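DNA polymerase III subunit beta (Pseudomonas aeruginosa, PDB 4TSZ) tethers DNA polymerases and other proteins to DNA and so makes replication processive. Local coordinates at residues 254-260 with 337-343. Sequence-based numbering, arbitrary orientation.
Sequences GDKLVVG and QVRFILS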
ATOM      1  N   GLY E 254      29.338  13.924 -27.688  1.00 68.97           N
ATOM      2  CA  GLY E 254      28.664  14.932 -26.865  1.00 67.29           C
ATOM      3  C   GLY E 254      29.507  16.150 -26.526  1.00 71.09           C
ATOM      4  O   GLY E 254      30.444  16.062 -25.726  1.00 70.60           O
ATOM      5  N   ASP E 255      29.190  17.288 -27.162  1.00 67.46           N
ATOM      6  CA  ASP E 255      29.928  18.547 -27.023  1.00 68.63           C
ATOM      7  C   ASP E 255      29.443  19.481 -25.906  1.00 71.58           C
ATOM      8  O   ASP E 255      30.162  20.409 -25.534  1.00 73.84           O
ATOM      9  CB  ASP E 255      29.941  19.293 -28.371  1.00 71.95           C
ATOM     10  CG  ASP E 255      28.568  19.730 -28.850  1.00 81.65           C
ATOM     11  OD1 ASP E 255      27.788  18.855 -29.295  1.00 82.00           O
ATOM     12  OD2 ASP E 255      28.274  20.949 -28.783  1.00 84.42           O
ATOM     13  N   LYS E 256      28.232  19.259 -25.391  1.00 65.04           N
ATOM     14  CA  LYS E 256      27.658  20.122 -24.367  1.00 62.87           C
ATOM     15  C   LYS E 256      27.671  19.446 -22.997  1.00 63.68           C
ATOM     16  O   LYS E 256      26.864  18.546 -22.738  1.00 60.54           O
ATOM     17  CB  LYS E 256      26.250  20.584 -24.790  1.00 64.17           C
ATOM     18  CG  LYS E 256      26.248  21.359 -26.108  1.00 66.74           C
ATOM     19  CD  LYS E 256      24.844  21.708 -26.591  1.00 69.15           C
ATOM     20  CE  LYS E 256      24.854  22.588 -27.822  1.00 67.66           C
ATOM     21  NZ  LYS E 256      25.372  21.880 -29.025  1.00 72.83           N
ATOM     22  N   LEU E 257      28.625  19.845 -22.138  1.00 61.13           N
ATOM     23  CA  LEU E 257      28.735  19.290 -20.790  1.00 60.48           C
ATOM     24  C   LEU E 257      28.030  20.174 -19.771  1.00 61.71           C
ATOM     25  O   LEU E 257      28.372  21.341 -19.589  1.00 61.01           O
ATOM     26  CB  LEU E 257      30.191  18.965 -20.378  1.00 62.35           C
ATOM     27  CG  LEU E 257      30.448  18.538 -18.898  1.00 67.15           C
ATOM     28  CD1 LEU E 257      29.693  17.244 -18.503  1.00 65.43           C
ATOM     29  CD2 LEU E 257      31.925  18.368 -18.634  1.00 71.33           C
ATOM     30  N   VAL E 258      27.019  19.595 -19.125  1.00 57.14           N
ATOM     31  CA  VAL E 258      26.204  20.265 -18.123  1.00 55.85           C
ATOM     32  C   VAL E 258      26.441  19.575 -16.788  1.00 57.81           C
ATOM     33  O   VAL E 258      26.357  18.351 -16.695  1.00 58.53           O
ATOM     34  CB  VAL E 258      24.697  20.277 -18.518  1.00 58.47           C
ATOM     35  CG1 VAL E 258      23.859  21.079 -17.525  1.00 58.10           C
ATOM     36  CG2 VAL E 258      24.500  20.819 -19.929  1.00 58.66           C
ATOM     37  N   VAL E 259      26.774  20.362 -15.773  1.00 52.17           N
ATOM     38  CA  VAL E 259      26.941  19.885 -14.406  1.00 50.38           C
ATOM     39  C   VAL E 259      25.873  20.617 -13.595  1.00 51.48           C
ATOM     40  O   VAL E 259      25.845  21.852 -13.569  1.00 49.96           O
ATOM     41  CB  VAL E 259      28.363  20.062 -13.815  1.00 54.77           C
ATOM     42  CG1 VAL E 259      28.428  19.517 -12.388  1.00 54.04           C
ATOM     43  CG2 VAL E 259      29.421  19.391 -14.693  1.00 55.28           C
ATOM     44  N   GLY E 260      24.976  19.845 -13.003  1.00 46.77           N
ATOM     45  CA  GLY E 260      23.892  20.387 -12.201  1.00 46.49           C
ATOM     46  C   GLY E 260      23.734  19.659 -10.889  1.00 49.00           C
ATOM     47  O   GLY E 260      24.322  18.593 -10.679  1.00 46.62           O
ATOM     48  N   GLN E 337      26.022  15.914  -7.383  1.00 48.27           N
ATOM     49  CA  GLN E 337      26.065  16.524  -8.701  1.00 48.02           C
ATOM     50  C   GLN E 337      25.822  15.457  -9.765  1.00 50.51           C
ATOM     51  O   GLN E 337      26.098  14.265  -9.555  1.00 48.06           O
ATOM     52  CB  GLN E 337      27.391  17.253  -8.948  1.00 51.03           C
ATOM     53  CG  GLN E 337      27.521  18.547  -8.156  1.00 63.82           C
ATOM     54  CD  GLN E 337      28.711  19.357  -8.599  1.00 74.19           C
ATOM     55  OE1 GLN E 337      29.844  18.868  -8.654  1.00 72.94           O
ATOM     56  NE2 GLN E 337      28.481  20.622  -8.909  1.00 61.39           N
ATOM     57  N   VAL E 338      25.293  15.898 -10.899  1.00 46.85           N
ATOM     58  CA  VAL E 338      24.980  15.035 -12.023  1.00 46.37           C
ATOM     59  C   VAL E 338      25.513  15.666 -13.310  1.00 51.88           C
ATOM     60  O   VAL E 338      25.449  16.894 -13.483  1.00 52.37           O
ATOM     61  CB  VAL E 338      23.468  14.647 -12.056  1.00 47.54           C
ATOM     62  CG1 VAL E 338      22.545  15.859 -12.149  1.00 46.72           C
ATOM     63  CG2 VAL E 338      23.165  13.645 -13.158  1.00 47.09           C
ATOM     64  N   ARG E 339      26.091  14.830 -14.176  1.00 48.01           N
ATOM     65  CA  ARG E 339      26.624  15.259 -15.463  1.00 48.60           C
ATOM     66  C   ARG E 339      25.676  14.853 -16.583  1.00 50.76           C
ATOM     67  O   ARG E 339      25.281  13.690 -16.671  1.00 48.45           O
ATOM     68  CB  ARG E 339      28.013  14.655 -15.723  1.00 48.24           C
ATOM     69  CG  ARG E 339      29.141  15.272 -14.922  1.00 55.78           C
ATOM     70  CD  ARG E 339      30.478  14.649 -15.314  1.00 60.85           C
ATOM     71  NE  ARG E 339      30.627  13.275 -14.815  1.00 61.27           N
ATOM     72  CZ  ARG E 339      31.217  12.287 -15.484  1.00 74.78           C
ATOM     73  NH1 ARG E 339      31.704  12.496 -16.702  1.00 65.32           N
ATOM     74  NH2 ARG E 339      31.313  11.077 -14.944  1.00 57.06           N
ATOM     75  N   PHE E 340      25.308  15.822 -17.427  1.00 48.01           N
ATOM     76  CA  PHE E 340      24.490  15.624 -18.623  1.00 47.42           C
ATOM     77  C   PHE E 340      25.401  15.984 -19.790  1.00 53.99           C
ATOM     78  O   PHE E 340      26.051  17.036 -19.771  1.00 55.00           O
ATOM     79  CB  PHE E 340      23.248  16.528 -18.617  1.00 48.79           C
ATOM     80  CG  PHE E 340      22.076  15.995 -17.829  1.00 49.04           C
ATOM     81  CD1 PHE E 340      22.058  16.068 -16.440  1.00 52.03           C
ATOM     82  CD2 PHE E 340      20.982  15.439 -18.473  1.00 50.18           C
ATOM     83  CE1 PHE E 340      20.970  15.571 -15.712  1.00 51.56           C
ATOM     84  CE2 PHE E 340      19.883  14.970 -17.746  1.00 52.09           C
ATOM     85  CZ  PHE E 340      19.889  15.028 -16.371  1.00 49.67           C
ATOM     86  N   ILE E 341      25.523  15.077 -20.757  1.00 50.48           N
ATOM     87  CA  ILE E 341      26.344  15.291 -21.945  1.00 51.32           C
ATOM     88  C   ILE E 341      25.392  15.253 -23.136  1.00 54.70           C
ATOM     89  O   ILE E 341      24.770  14.228 -23.413  1.00 51.66           O
ATOM     90  CB  ILE E 341      27.557  14.324 -22.045  1.00 55.21           C
ATOM     91  CG1 ILE E 341      28.464  14.441 -20.784  1.00 55.60           C
ATOM     92  CG2 ILE E 341      28.370  14.604 -23.322  1.00 58.06           C
ATOM     93  CD1 ILE E 341      29.358  13.210 -20.457  1.00 62.53           C
ATOM     94  N   LEU E 342      25.213  16.412 -23.770  1.00 54.00           N
ATOM     95  CA  LEU E 342      24.283  16.586 -24.879  1.00 54.37           C
ATOM     96  C   LEU E 342      25.012  17.048 -26.137  1.00 60.24           C
ATOM     97  O   LEU E 342      26.199  17.386 -26.084  1.00 60.23           O
ATOM     98  CB  LEU E 342      23.204  17.619 -24.483  1.00 54.04           C
ATOM     99  CG  LEU E 342      22.407  17.308 -23.216  1.00 57.39           C
ATOM    100  CD1 LEU E 342      22.280  18.529 -22.345  1.00 57.14           C
ATOM    101  CD2 LEU E 342      21.041  16.730 -23.553  1.00 58.23           C
ATOM    102  N   SER E 343      24.296  17.040 -27.269  1.00 58.12           N
ATOM    103  CA  SER E 343      24.804  17.500 -28.549  1.00 60.17           C
ATOM    104  C   SER E 343      23.731  18.356 -29.229  1.00 65.12           C
ATOM    105  O   SER E 343      23.722  19.567 -29.010  1.00 65.63           O
ATOM    106  CB  SER E 343      25.303  16.339 -29.409  1.00 63.52           C
ATOM    107  OG  SER E 343      24.278  15.397 -29.674  1.00 70.88           O
TER
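The ammonium group of K256 is gripped twice: NZ donates to the backbone oxygen O of S343 at 2.8 Å, reaching it from a position tilted out of the carbonyl plane, and it also meets the syn lone pair of D255 OD2 in a salt bridge. The long chain stays extended until its last torsion, where a turn (chi4 68°) brings NZ within bonding distance of both oxygens. D255 reaches the same end of the pair, its OD1 lying 3.4 Å from CA of S343. From K256 onward the strands run antiparallel, and K256 with L342, V258 with F340 and G260 with V338 each exchange two backbone hydrogen bonds. Beside these bonds, CA-H groups of R339, I341 and Q337 lean on the carbonyl oxygens of the partner strand.

Side chains alternate between two faces. On the buried one, V258 CG2 packs against L342 CD1 at 4.0 Å, while the CB atoms of V258 and F340 sit abreast and the F340 ring leads off toward L265 of helix 262-273, with V338 CG1 in plane at its edge. On the other face L257, its CG anti to the backbone N (chi1 172°) and chi2 at 61°, turns CD1 toward the partner strand, 3.8 Å from CG1 of I341 and also near the R339 methylenes. V259 and R339 stand side by side; the guanidinium continues away to a salt bridge with D357. V259 CG1 meets the amide end of Q337, with NE2 at 3.7 Å.

Two residues, D255 and K256, sit opposite the single L342, a classic beta bulge where the strand begins. V259 also bonds through its backbone to E311. The antiparallel sheet continues through 349-353 and 359-363 into 177-184 of the central domain; such sheets shared between neighbouring domains are characteristic of the ring that bacterial polymerase III beta subunits form around DNA.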